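Local coordinates for thioredoxin-like protein (PDB 4YOD) that probably acts as a thiol-disulfide oxidoreductase, pairing an all-helical region of unknown function with a thioredoxin-fold domain, at residues A[53-64]-A[95-104]; A[189-197]-A[230-238]. All coordinates share one frame; numbering follows the deposited sequence.

Interaction 1. Residues A[53-64]-A[95-104]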
loop_
_atom_site.group_PDB
_atom_site.type_symbol
_atom_site.label_atom_id
_atom_site.label_comp_id
_atom_site.label_asym_id
_atom_site.label_seq_id
_atom_site.Cartn_x
_atom_site.Cartn_y
_atom_site.Cartn_z
ATOM N N PRO A 53 12.588 12.879 20.264
ATOM C CA PRO A 53 11.756 12.275 19.213
ATOM C C PRO A 53 11.952 12.911 17.826
ATOM O O PRO A 53 11.746 12.228 16.831
ATOM C CB PRO A 53 10.330 12.485 19.726
ATOM C CG PRO A 53 10.404 13.688 20.555
ATOM C CD PRO A 53 11.767 13.682 21.192
ATOM N N GLU A 54 12.342 14.202 17.753
ATOM C CA GLU A 54 12.560 14.884 16.465
ATOM C C GLU A 54 13.720 14.228 15.715
ATOM O O GLU A 54 13.587 13.950 14.523
ATOM C CB GLU A 54 12.815 16.391 16.642
ATOM C CG GLU A 54 11.638 17.167 17.209
ATOM C CD GLU A 54 11.400 17.031 18.703
ATOM O OE1 GLU A 54 12.314 16.566 19.428
ATOM O OE2 GLU A 54 10.300 17.426 19.151
ATOM N N ILE A 55 14.802 13.898 16.434
ATOM C CA ILE A 55 15.977 13.217 15.881
ATOM C C ILE A 55 15.645 11.751 15.508
ATOM O O ILE A 55 15.953 11.312 14.389
ATOM C CB ILE A 55 17.178 13.303 16.858
ATOM C CG1 ILE A 55 17.688 14.779 16.925
ATOM C CG2 ILE A 55 18.304 12.351 16.397
ATOM C CD1 ILE A 55 18.746 15.095 18.009
ATOM N N THR A 56 15.035 11.005 16.442
ATOM C CA THR A 56 14.673 9.609 16.233
ATOM C C THR A 56 13.688 9.448 15.050
ATOM O O THR A 56 13.866 8.536 14.243
ATOM C CB THR A 56 14.098 9.011 17.523
ATOM O OG1 THR A 56 14.948 9.395 18.602
ATOM C CG2 THR A 56 13.991 7.485 17.462
ATOM N N GLU A 57 12.658 10.320 14.947
ATOM C CA GLU A 57 11.682 10.174 13.863
ATOM C C GLU A 57 12.339 10.463 12.492
ATOM O O GLU A 57 12.056 9.753 11.528
ATOM C CB GLU A 57 10.452 11.069 14.103
ATOM C CG GLU A 57 9.358 10.962 13.046
ATOM C CD GLU A 57 8.047 11.602 13.465
ATOM O OE1 GLU A 57 7.942 12.070 14.621
ATOM O OE2 GLU A 57 7.115 11.637 12.635
ATOM N N GLN A 58 13.246 11.458 12.420
ATOM C CA GLN A 58 13.930 11.759 11.165
ATOM C C GLN A 58 14.840 10.589 10.757
ATOM O O GLN A 58 14.915 10.276 9.568
ATOM C CB GLN A 58 14.697 13.087 11.225
ATOM C CG GLN A 58 15.250 13.563 9.869
ATOM C CD GLN A 58 14.245 13.516 8.739
ATOM O OE1 GLN A 58 13.096 13.958 8.863
ATOM N NE2 GLN A 58 14.669 12.980 7.602
ATOM N N ALA A 59 15.463 9.905 11.742
ATOM C CA ALA A 59 16.270 8.700 11.513
ATOM C C ALA A 59 15.389 7.581 10.921
ATOM O O ALA A 59 15.806 6.916 9.967
ATOM C CB ALA A 59 16.907 8.229 12.817
ATOM N N TRP A 60 14.148 7.432 11.438
ATOM C CA TRP A 60 13.186 6.438 10.931
ATOM C C TRP A 60 12.783 6.768 9.472
ATOM O O TRP A 60 12.738 5.865 8.651
ATOM C CB TRP A 60 11.940 6.325 11.822
ATOM C CG TRP A 60 10.931 5.339 11.286
ATOM C CD1 TRP A 60 9.821 5.622 10.540
ATOM C CD2 TRP A 60 11.033 3.907 11.327
ATOM N NE1 TRP A 60 9.192 4.449 10.159
ATOM C CE2 TRP A 60 9.917 3.383 10.630
ATOM C CE3 TRP A 60 11.944 3.010 11.924
ATOM C CZ2 TRP A 60 9.684 2.004 10.516
ATOM C CZ3 TRP A 60 11.711 1.650 11.815
ATOM C CH2 TRP A 60 10.597 1.157 11.116
ATOM N N VAL A 61 12.494 8.049 9.173
ATOM C CA VAL A 61 12.108 8.537 7.836
ATOM C C VAL A 61 13.236 8.214 6.813
ATOM O O VAL A 61 12.949 7.672 5.738
ATOM C CB VAL A 61 11.763 10.056 7.895
ATOM C CG1 VAL A 61 11.732 10.720 6.509
ATOM C CG2 VAL A 61 10.455 10.276 8.620
ATOM N N ASP A 62 14.498 8.547 7.158
ATOM C CA ASP A 62 15.675 8.278 6.322
ATOM C C ASP A 62 15.886 6.760 6.105
ATOM O O ASP A 62 16.266 6.359 5.013
ATOM C CB ASP A 62 16.924 8.923 6.902
ATOM C CG ASP A 62 16.913 10.441 6.772
ATOM O OD1 ASP A 62 16.220 10.956 5.860
ATOM O OD2 ASP A 62 17.577 11.109 7.592
ATOM N N TYR A 63 15.577 5.933 7.112
ATOM C CA TYR A 63 15.643 4.473 7.003
ATOM C C TYR A 63 14.627 3.965 5.974
ATOM O O TYR A 63 14.990 3.181 5.099
ATOM C CB TYR A 63 15.362 3.827 8.370
ATOM C CG TYR A 63 15.447 2.315 8.395
ATOM C CD1 TYR A 63 16.651 1.657 8.125
ATOM C CD2 TYR A 63 14.362 1.545 8.809
ATOM C CE1 TYR A 63 16.738 0.265 8.173
ATOM C CE2 TYR A 63 14.467 0.159 8.952
ATOM C CZ TYR A 63 15.656 -0.476 8.630
ATOM O OH TYR A 63 15.740 -1.847 8.751
ATOM N N CYS A 64 13.362 4.427 6.052
ATOM C CA CYS A 64 12.334 4.004 5.088
ATOM C C CYS A 64 12.763 4.351 3.639
ATOM O O CYS A 64 12.468 3.577 2.730
ATOM C CB CYS A 64 10.974 4.609 5.430
ATOM S SG CYS A 64 10.314 4.083 7.036
ATOM N N TYR A 95 6.692 2.892 20.377
ATOM C CA TYR A 95 7.066 4.121 19.670
ATOM C C TYR A 95 7.496 3.830 18.207
ATOM O O TYR A 95 7.031 4.507 17.296
ATOM C CB TYR A 95 8.176 4.864 20.447
ATOM C CG TYR A 95 8.760 6.054 19.720
ATOM C CD1 TYR A 95 8.143 7.301 19.770
ATOM C CD2 TYR A 95 9.924 5.930 18.966
ATOM C CE1 TYR A 95 8.661 8.394 19.074
ATOM C CE2 TYR A 95 10.453 7.017 18.273
ATOM C CZ TYR A 95 9.825 8.249 18.338
ATOM O OH TYR A 95 10.346 9.311 17.647
ATOM N N ILE A 96 8.400 2.856 17.990
ATOM C CA ILE A 96 8.926 2.537 16.659
ATOM C C ILE A 96 7.820 1.885 15.799
ATOM O O ILE A 96 7.679 2.236 14.627
ATOM C CB ILE A 96 10.198 1.650 16.771
ATOM C CG1 ILE A 96 11.342 2.360 17.583
ATOM C CG2 ILE A 96 10.675 1.153 15.370
ATOM C CD1 ILE A 96 11.973 3.651 16.956
ATOM N N THR A 97 6.998 1.003 16.379
ATOM C CA THR A 97 5.922 0.394 15.581
ATOM C C THR A 97 4.862 1.444 15.216
ATOM O O THR A 97 4.234 1.329 14.151
ATOM C CB THR A 97 5.293 -0.838 16.257
ATOM O OG1 THR A 97 4.827 -0.522 17.572
ATOM C CG2 THR A 97 6.239 -2.026 16.287
ATOM N N ASP A 98 4.678 2.457 16.073
ATOM C CA ASP A 98 3.747 3.562 15.788
ATOM C C ASP A 98 4.292 4.410 14.629
ATOM O O ASP A 98 3.513 4.798 13.751
ATOM C CB ASP A 98 3.488 4.419 17.024
ATOM C CG ASP A 98 2.571 5.595 16.757
ATOM O OD1 ASP A 98 1.353 5.363 16.548
ATOM O OD2 ASP A 98 3.077 6.743 16.705
ATOM N N LEU A 99 5.624 4.664 14.592
ATOM C CA LEU A 99 6.248 5.364 13.459
ATOM C C LEU A 99 6.071 4.571 12.152
ATOM O O LEU A 99 5.849 5.177 11.108
ATOM C CB LEU A 99 7.748 5.609 13.684
ATOM C CG LEU A 99 8.158 6.673 14.724
ATOM C CD1 LEU A 99 9.643 6.861 14.702
ATOM C CD2 LEU A 99 7.484 8.030 14.475
ATOM N N ALA A 100 6.193 3.217 12.212
ATOM C CA ALA A 100 5.998 2.326 11.050
ATOM C C ALA A 100 4.578 2.470 10.504
ATOM O O ALA A 100 4.416 2.563 9.301
ATOM C CB ALA A 100 6.273 0.882 11.433
ATOM N N ASP A 101 3.568 2.583 11.379
ATOM C CA ASP A 101 2.169 2.805 10.978
ATOM C C ASP A 101 2.069 4.191 10.289
ATOM O O ASP A 101 1.690 4.276 9.113
ATOM C CB ASP A 101 1.247 2.704 12.224
ATOM C CG ASP A 101 -0.239 2.982 12.044
ATOM O OD1 ASP A 101 -0.676 3.185 10.895
ATOM O OD2 ASP A 101 -0.977 2.919 13.044
ATOM N N LYS A 102 2.493 5.261 10.997
ATOM C CA LYS A 102 2.456 6.643 10.506
ATOM C C LYS A 102 3.051 6.812 9.094
ATOM O O LYS A 102 2.473 7.533 8.285
ATOM C CB LYS A 102 3.202 7.576 11.487
ATOM C CG LYS A 102 3.132 9.056 11.141
ATOM C CD LYS A 102 3.778 9.897 12.227
ATOM C CE LYS A 102 3.812 11.366 11.868
ATOM N NZ LYS A 102 4.406 12.177 12.970
ATOM N N TYR A 103 4.180 6.161 8.794
ATOM C CA TYR A 103 4.819 6.373 7.497
ATOM C C TYR A 103 4.553 5.283 6.458
ATOM O O TYR A 103 4.484 5.604 5.274
ATOM C CB TYR A 103 6.332 6.553 7.689
ATOM C CG TYR A 103 6.632 7.891 8.324
ATOM C CD1 TYR A 103 6.606 9.063 7.571
ATOM C CD2 TYR A 103 6.858 8.000 9.697
ATOM C CE1 TYR A 103 6.810 10.309 8.162
ATOM C CE2 TYR A 103 7.091 9.241 10.294
ATOM C CZ TYR A 103 7.041 10.392 9.523
ATOM O OH TYR A 103 7.249 11.623 10.082
ATOM N N LEU A 104 4.437 4.017 6.871
ATOM C CA LEU A 104 4.293 2.930 5.904
ATOM C C LEU A 104 2.871 2.440 5.728
ATOM O O LEU A 104 2.618 1.772 4.722
ATOM C CB LEU A 104 5.200 1.728 6.272
ATOM C CG LEU A 104 6.683 2.003 6.489
ATOM C CD1 LEU A 104 7.347 0.823 7.207
ATOM C CD2 LEU A 104 7.388 2.355 5.178
HETATM O O HOH W 1 8.331 11.119 17.080
#
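W60 slots its indole between the side chains of I96, L99, A100 and L104, a knob-into-hole fit that anchors helix 53-64 on helix 95-104. Its CG is anti to the backbone N (chi1 178°), which sends the ring across toward the second helix. L99 CB lies over the face of the five-membered ring, 3.9 Å from its centroid in a CH-pi contact, while SG of C64, one turn on, sits toward the rim of the opposite face. The A100 methyl and I96 CG2 meet the far end of the six-membered ring obliquely.

One turn before W60, the extended E57 chain reaches over L99 CD2 and spends one oxygen on two donors. K102 NZ binds E57 OE2 from its syn side at 2.8 Å, closing a salt bridge; Y103 OH donates to the same OE2 on the anti side at 2.6 Å. E57 OE1 is tied by a water to Y95 OH, so both carboxylate oxygens are held. The Y103 ring, turned 73° from the carboxylate, takes V61 CG2 over its face, 3.8 Å from the centroid. The axes pass 10.8 Å apart and cross at -53°, close to the angle of ridges-into-grooves packing in all-alpha regions such as this N-terminal one.

Interaction 2. Residues A[189-197]-A[230-238]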
loop_
_atom_site.group_PDB
_atom_site.type_symbol
_atom_site.label_atom_id
_atom_site.label_comp_id
_atom_site.label_asym_id
_atom_site.label_seq_id
_atom_site.Cartn_x
_atom_site.Cartn_y
_atom_site.Cartn_z
ATOM N N CYS A 189 -11.677 11.802 -5.728
ATOM C CA CYS A 189 -12.231 10.863 -6.712
ATOM C C CYS A 189 -12.350 11.560 -8.081
ATOM O O CYS A 189 -12.042 10.940 -9.093
ATOM C CB CYS A 189 -13.573 10.292 -6.255
ATOM S SG CYS A 189 -13.442 8.858 -5.145
ATOM N N THR A 190 -12.765 12.850 -8.103
ATOM C CA THR A 190 -12.889 13.650 -9.335
ATOM C C THR A 190 -11.498 13.866 -9.954
ATOM O O THR A 190 -11.349 13.767 -11.169
ATOM C CB THR A 190 -13.594 15.007 -9.070
ATOM O OG1 THR A 190 -14.747 14.811 -8.254
ATOM C CG2 THR A 190 -14.004 15.707 -10.351
ATOM N N GLU A 191 -10.491 14.158 -9.101
ATOM C CA GLU A 191 -9.087 14.368 -9.463
ATOM C C GLU A 191 -8.514 13.091 -10.135
ATOM O O GLU A 191 -7.831 13.184 -11.158
ATOM C CB GLU A 191 -8.300 14.720 -8.189
ATOM C CG GLU A 191 -6.963 15.399 -8.412
ATOM C CD GLU A 191 -6.356 15.940 -7.132
ATOM O OE1 GLU A 191 -5.854 15.129 -6.319
ATOM O OE2 GLU A 191 -6.406 17.176 -6.929
ATOM N N THR A 192 -8.850 11.911 -9.577
ATOM C CA THR A 192 -8.435 10.603 -10.084
ATOM C C THR A 192 -9.115 10.305 -11.441
ATOM O O THR A 192 -8.429 9.813 -12.336
ATOM C CB THR A 192 -8.692 9.514 -9.028
ATOM O OG1 THR A 192 -7.839 9.781 -7.917
ATOM C CG2 THR A 192 -8.402 8.109 -9.539
ATOM N N ILE A 193 -10.426 10.606 -11.599
ATOM C CA ILE A 193 -11.140 10.425 -12.877
ATOM C C ILE A 193 -10.413 11.233 -13.979
ATOM O O ILE A 193 -10.130 10.681 -15.047
ATOM C CB ILE A 193 -12.661 10.788 -12.797
ATOM C CG1 ILE A 193 -13.453 9.749 -11.960
ATOM C CG2 ILE A 193 -13.283 10.912 -14.197
ATOM C CD1 ILE A 193 -14.762 10.250 -11.343
ATOM N N GLU A 194 -10.070 12.509 -13.682
ATOM C CA GLU A 194 -9.380 13.432 -14.588
ATOM C C GLU A 194 -7.972 12.932 -14.940
ATOM O O GLU A 194 -7.582 12.985 -16.107
ATOM C CB GLU A 194 -9.323 14.844 -13.977
ATOM C CG GLU A 194 -9.568 15.970 -14.972
ATOM C CD GLU A 194 -10.774 15.830 -15.888
ATOM O OE1 GLU A 194 -11.901 15.630 -15.377
ATOM O OE2 GLU A 194 -10.587 15.928 -17.122
ATOM N N GLY A 195 -7.257 12.411 -13.946
ATOM C CA GLY A 195 -5.922 11.846 -14.121
ATOM C C GLY A 195 -5.906 10.623 -15.025
ATOM O O GLY A 195 -4.995 10.473 -15.842
ATOM N N LEU A 196 -6.932 9.756 -14.912
ATOM C CA LEU A 196 -7.088 8.580 -15.764
ATOM C C LEU A 196 -7.483 8.977 -17.193
ATOM O O LEU A 196 -6.964 8.388 -18.145
ATOM C CB LEU A 196 -8.108 7.585 -15.174
ATOM C CG LEU A 196 -7.628 6.821 -13.928
ATOM C CD1 LEU A 196 -8.769 6.088 -13.275
ATOM C CD2 LEU A 196 -6.473 5.872 -14.253
ATOM N N LYS A 197 -8.372 9.985 -17.347
ATOM C CA LYS A 197 -8.819 10.499 -18.647
ATOM C C LYS A 197 -7.679 11.194 -19.413
ATOM O O LYS A 197 -7.644 11.126 -20.642
ATOM C CB LYS A 197 -9.974 11.498 -18.464
ATOM C CG LYS A 197 -11.337 10.884 -18.185
ATOM C CD LYS A 197 -12.276 11.955 -17.638
ATOM C CE LYS A 197 -13.563 12.096 -18.409
ATOM N NZ LYS A 197 -14.472 13.089 -17.773
ATOM N N ASN A 230 -22.579 10.530 -14.323
ATOM C CA ASN A 230 -22.258 11.270 -15.553
ATOM C C ASN A 230 -20.757 11.644 -15.626
ATOM O O ASN A 230 -20.228 11.810 -16.727
ATOM C CB ASN A 230 -23.132 12.534 -15.680
ATOM C CG ASN A 230 -22.923 13.548 -14.579
ATOM O OD1 ASN A 230 -23.421 13.401 -13.459
ATOM N ND2 ASN A 230 -22.159 14.592 -14.868
ATOM N N GLU A 231 -20.083 11.763 -14.457
ATOM C CA GLU A 231 -18.654 12.086 -14.336
ATOM C C GLU A 231 -17.745 10.968 -14.891
ATOM O O GLU A 231 -16.663 11.263 -15.407
ATOM C CB GLU A 231 -18.282 12.365 -12.872
ATOM C CG GLU A 231 -18.565 13.795 -12.438
ATOM C CD GLU A 231 -17.965 14.215 -11.106
ATOM O OE1 GLU A 231 -16.826 13.792 -10.797
ATOM O OE2 GLU A 231 -18.618 15.010 -10.392
ATOM N N PHE A 232 -18.176 9.699 -14.771
ATOM C CA PHE A 232 -17.421 8.541 -15.259
ATOM C C PHE A 232 -17.588 8.375 -16.764
ATOM O O PHE A 232 -18.725 8.418 -17.238
ATOM C CB PHE A 232 -17.874 7.247 -14.557
ATOM C CG PHE A 232 -17.527 7.173 -13.092
ATOM C CD1 PHE A 232 -16.313 6.639 -12.675
ATOM C CD2 PHE A 232 -18.405 7.652 -12.127
ATOM C CE1 PHE A 232 -15.985 6.586 -11.320
ATOM C CE2 PHE A 232 -18.079 7.586 -10.770
ATOM C CZ PHE A 232 -16.870 7.059 -10.376
ATOM N N PRO A 233 -16.497 8.134 -17.534
ATOM C CA PRO A 233 -16.656 7.922 -18.986
ATOM C C PRO A 233 -17.501 6.684 -19.287
ATOM O O PRO A 233 -17.444 5.709 -18.538
ATOM C CB PRO A 233 -15.213 7.730 -19.473
ATOM C CG PRO A 233 -14.366 8.361 -18.419
ATOM C CD PRO A 233 -15.079 8.066 -17.141
ATOM N N LYS A 234 -18.297 6.733 -20.371
ATOM C CA LYS A 234 -19.172 5.634 -20.804
ATOM C C LYS A 234 -18.362 4.404 -21.229
ATOM O O LYS A 234 -18.886 3.291 -21.223
ATOM C CB LYS A 234 -20.083 6.091 -21.961
ATOM C CG LYS A 234 -21.264 6.931 -21.499
ATOM C CD LYS A 234 -22.213 7.246 -22.643
ATOM C CE LYS A 234 -23.366 8.109 -22.195
ATOM N NZ LYS A 234 -24.231 8.514 -23.337
ATOM N N GLU A 235 -17.083 4.619 -21.586
ATOM C CA GLU A 235 -16.118 3.601 -22.016
ATOM C C GLU A 235 -15.701 2.688 -20.852
ATOM O O GLU A 235 -15.161 1.608 -21.090
ATOM C CB GLU A 235 -14.885 4.265 -22.658
ATOM C CG GLU A 235 -15.191 5.014 -23.956
ATOM C CD GLU A 235 -15.882 6.367 -23.858
ATOM O OE1 GLU A 235 -15.717 7.058 -22.825
ATOM O OE2 GLU A 235 -16.577 6.746 -24.830
ATOM N N TRP A 236 -15.964 3.104 -19.601
ATOM C CA TRP A 236 -15.658 2.280 -18.429
ATOM C C TRP A 236 -16.887 1.510 -18.002
ATOM O O TRP A 236 -18.007 1.892 -18.348
ATOM C CB TRP A 236 -15.169 3.124 -17.233
ATOM C CG TRP A 236 -13.979 4.017 -17.441
ATOM C CD1 TRP A 236 -13.238 4.172 -18.577
ATOM C CD2 TRP A 236 -13.452 4.943 -16.490
ATOM N NE1 TRP A 236 -12.262 5.115 -18.379
ATOM C CE2 TRP A 236 -12.366 5.606 -17.106
ATOM C CE3 TRP A 236 -13.760 5.243 -15.149
ATOM C CZ2 TRP A 236 -11.614 6.581 -16.447
ATOM C CZ3 TRP A 236 -13.002 6.195 -14.488
ATOM C CH2 TRP A 236 -11.946 6.855 -15.136
ATOM N N ILE A 237 -16.679 0.437 -17.231
ATOM C CA ILE A 237 -17.752 -0.343 -16.633
ATOM C C ILE A 237 -17.926 0.273 -15.247
ATOM O O ILE A 237 -16.997 0.245 -14.448
ATOM C CB ILE A 237 -17.441 -1.865 -16.643
ATOM C CG1 ILE A 237 -17.158 -2.337 -18.094
ATOM C CG2 ILE A 237 -18.574 -2.675 -15.982
ATOM C CD1 ILE A 237 -16.721 -3.761 -18.249
ATOM N N ASN A 238 -19.068 0.932 -15.009
ATOM C CA ASN A 238 -19.316 1.650 -13.757
ATOM C C ASN A 238 -20.393 0.965 -12.933
ATOM O O ASN A 238 -21.577 1.004 -13.293
ATOM C CB ASN A 238 -19.688 3.104 -14.070
ATOM C CG ASN A 238 -18.623 3.806 -14.881
ATOM O OD1 ASN A 238 -17.459 3.887 -14.479
ATOM N ND2 ASN A 238 -18.978 4.271 -16.073
#
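Helix 189-197 runs past an irregular segment that turns at P233-W236, a type I beta turn, before entering strand 237-240, an outer strand of the thioredoxin-fold sheet; their CA atoms come closest at I193 and F232, 7.0 Å apart. C186 and C189 lie at the helix start in a CxxC arrangement, consistent with the redox motif of thioredoxins.

I193 carries the middle of the contact. With CG1 set beside its backbone N (chi1 -71°), its CD1 stands over one face of the F232 phenyl, 4.0 Å from the centroid and 16° off the normal, while CG2 packs against the carbonyl oxygen of E231. One turn later, L196 CD1 approaches W236 CH2 obliquely at 3.8 Å; the indole also touches F180 of the central sheet. At the outer margin K197 bends at chi3 and lays its CE against P233 CG, 3.8 Å away. No hydrogen bond links the two segments, and the packing is chiefly apolar.

Within the turn, P233 CD rests over the centre of the W236 ring. P233 O accepts from W236 N and, on the opposite face of its carbonyl plane, from N238 ND2 at 3.2 Å with an N-H...O angle of 158°.

The two contacts follow one another along the chain, interaction 1 closing before interaction 2 opens, and lie on opposite sides of the chain's centre. Their centres are 36 Å apart and their nearest atoms about 18 Å, so they do not touch. Interaction 1 joins helices 53-66 and 90-105 in the helical N-terminal region, where helices 72-85 and 114-125 add further packing. Interaction 2 belongs to the C-terminal thioredoxin-like domain, packing helix 187-197 against the approach to strand 237-240, at one edge of the five-stranded mixed sheet. They share no helix or sheet, consistent with separately packed regions, the putative redox motif lying in the second.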